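Cysteine protease-like VirA (Shigella flexneri, PDB 3EB8) promotes bacterial entry into epithelial cells and later intra- and intercellular spread as a secreted effector, although the alpha-tubulin protease activity ascribed to it is disputed. Local coordinates at residues A[139-144]-A[231-236]. Residues are numbered along the deposited sequence; the frame is centred on the assembly and turned at random.
Sequences SVWHDI and ALTSAF
Apolar contact centres on Ile144, whose side chain lies over one face of the Phe236 ring. CG1, anti to the backbone N (chi1 -170°), makes a CH-pi contact 3.9 Å from the Phe236 ring centroid and 20° off its normal. The extended chain carries CD1 on across the rim to 3.6 Å from Phe236 CD1, and CD1 also reaches Thr233 CG2. Ile174 of helix 167-176 touches both Ile144 and Thr233, while the Phe236 ring also meets that of His277, with their planes at about 50°.

The indole of Trp141 comes in edge-on. Although the side chain sets out away from helix 226-234, its six-membered ring swings back until CZ3 is 3.4 Å from Thr233 OG1, near the indole plane. Both polar groups are satisfied elsewhere: Thr233 OG1 bonds to Ile229 O one turn back, and Trp141 NE1 to Lys187 O. Val140 CG1 covers one indole face.

Two backbone oxygens meet aliphatic carbons. Val140 CG2 presses on Thr233 O at 3.3 Å, an oxygen that accepts the Phe236 N-H at 3.1 Å and lies at the edge of the Phe236 ring. Asp143 CB sits 3.4 Å from Phe236 O.

Polar links run alongside. Asp143 OD2 is bonded to Ser139 OG at 2.6 Å, from above the carboxylate plane, and to Gln238 N just beyond Phe236. The carboxylate thus ties the start of helix 140-149 to the chain after Phe236.

This buried contact sets the start of helix 140-149 against the C-terminal part of helix 226-234 and the chain that follows it, within the helical part of the EspG/VirA fold; the latter helix belongs to the tubulin-binding region.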
loop_
_atom_site.group_PDB
_atom_site.type_symbol
_atom_site.label_atom_id
_atom_site.label_comp_id
_atom_site.label_asym_id
_atom_site.label_seq_id
_atom_site.Cartn_x
_atom_site.Cartn_y
_atom_site.Cartn_z
ATOM N N SER A 139 13.560 11.838 8.350
ATOM C CA SER A 139 12.609 11.818 9.447
ATOM C C SER A 139 12.084 10.424 9.784
ATOM O O SER A 139 11.169 10.297 10.603
ATOM C CB SER A 139 11.440 12.756 9.155
ATOM O OG SER A 139 10.695 12.306 8.045
ATOM N N VAL A 140 12.674 9.389 9.182
ATOM C CA VAL A 140 12.096 8.052 9.240
ATOM C C VAL A 140 11.893 7.493 10.655
ATOM O O VAL A 140 10.844 6.923 10.935
ATOM C CB VAL A 140 12.862 7.041 8.355
ATOM C CG1 VAL A 140 14.227 6.778 8.906
ATOM C CG2 VAL A 140 12.086 5.745 8.250
ATOM N N TRP A 141 12.875 7.653 11.540
ATOM C CA TRP A 141 12.729 7.178 12.922
ATOM C C TRP A 141 11.563 7.857 13.659
ATOM O O TRP A 141 10.792 7.194 14.346
ATOM C CB TRP A 141 14.006 7.380 13.752
ATOM C CG TRP A 141 15.277 6.767 13.221
ATOM C CD1 TRP A 141 16.550 7.196 13.476
ATOM C CD2 TRP A 141 15.403 5.618 12.371
ATOM N NE1 TRP A 141 17.458 6.392 12.835
ATOM C CE2 TRP A 141 16.783 5.423 12.141
ATOM C CE3 TRP A 141 14.488 4.746 11.771
ATOM C CZ2 TRP A 141 17.268 4.387 11.340
ATOM C CZ3 TRP A 141 14.972 3.713 10.971
ATOM C CH2 TRP A 141 16.349 3.546 10.762
ATOM N N HIS A 142 11.444 9.177 13.533
ATOM C CA HIS A 142 10.358 9.895 14.201
ATOM C C HIS A 142 9.019 9.571 13.553
ATOM O O HIS A 142 7.997 9.503 14.228
ATOM C CB HIS A 142 10.601 11.410 14.194
ATOM C CG HIS A 142 11.844 11.825 14.918
ATOM N ND1 HIS A 142 13.103 11.412 14.535
ATOM C CD2 HIS A 142 12.021 12.618 16.001
ATOM C CE1 HIS A 142 14.002 11.929 15.353
ATOM N NE2 HIS A 142 13.371 12.665 16.252
ATOM N N ASP A 143 9.041 9.369 12.239
ATOM C CA ASP A 143 7.858 8.951 11.499
ATOM C C ASP A 143 7.280 7.616 12.010
ATOM O O ASP A 143 6.091 7.518 12.292
ATOM C CB ASP A 143 8.163 8.892 9.999
ATOM C CG ASP A 143 8.431 10.266 9.415
ATOM O OD1 ASP A 143 8.020 11.259 10.055
ATOM O OD2 ASP A 143 9.054 10.364 8.329
ATOM N N ILE A 144 8.103 6.586 12.149
ATOM C CA ILE A 144 7.561 5.322 12.672
ATOM C C ILE A 144 7.129 5.463 14.144
ATOM O O ILE A 144 6.046 5.034 14.524
ATOM C CB ILE A 144 8.506 4.114 12.444
ATOM C CG1 ILE A 144 7.784 2.803 12.775
ATOM C CG2 ILE A 144 9.776 4.270 13.238
ATOM C CD1 ILE A 144 8.505 1.536 12.297
ATOM N N ALA A 231 13.281 -2.427 5.873
ATOM C CA ALA A 231 12.057 -2.488 5.068
ATOM C C ALA A 231 10.829 -2.013 5.853
ATOM O O ALA A 231 10.031 -1.202 5.367
ATOM C CB ALA A 231 11.832 -3.888 4.561
ATOM N N LEU A 232 10.680 -2.538 7.068
ATOM C CA LEU A 232 9.599 -2.139 7.964
ATOM C C LEU A 232 9.612 -0.632 8.283
ATOM O O LEU A 232 8.587 0.055 8.159
ATOM C CB LEU A 232 9.693 -2.935 9.260
ATOM C CG LEU A 232 8.750 -2.565 10.409
ATOM C CD1 LEU A 232 7.275 -2.686 9.995
ATOM C CD2 LEU A 232 9.049 -3.428 11.630
ATOM N N THR A 233 10.770 -0.117 8.696
ATOM C CA THR A 233 10.850 1.284 9.117
ATOM C C THR A 233 10.717 2.233 7.937
ATOM O O THR A 233 10.028 3.234 8.013
ATOM C CB THR A 233 12.133 1.601 9.941
ATOM O OG1 THR A 233 13.308 1.335 9.165
ATOM C CG2 THR A 233 12.167 0.754 11.209
ATOM N N SER A 234 11.349 1.894 6.827
ATOM C CA SER A 234 11.290 2.762 5.667
ATOM C C SER A 234 9.856 3.017 5.222
ATOM O O SER A 234 9.569 4.070 4.638
ATOM C CB SER A 234 12.080 2.162 4.510
ATOM O OG SER A 234 11.392 1.076 3.929
ATOM N N ALA A 235 8.975 2.051 5.487
ATOM C CA ALA A 235 7.591 2.101 5.014
ATOM C C ALA A 235 6.814 3.275 5.606
ATOM O O ALA A 235 5.791 3.679 5.064
ATOM C CB ALA A 235 6.851 0.778 5.299
ATOM N N PHE A 236 7.311 3.807 6.720
ATOM C CA PHE A 236 6.633 4.889 7.429
ATOM C C PHE A 236 7.151 6.293 7.048
ATOM O O PHE A 236 6.572 7.290 7.464
ATOM C CB PHE A 236 6.716 4.684 8.953
ATOM C CG PHE A 236 5.935 3.500 9.459
ATOM C CD1 PHE A 236 6.481 2.227 9.437
ATOM C CD2 PHE A 236 4.648 3.663 9.967
ATOM C CE1 PHE A 236 5.755 1.137 9.907
ATOM C CE2 PHE A 236 3.920 2.573 10.436
ATOM C CZ PHE A 236 4.474 1.311 10.409
#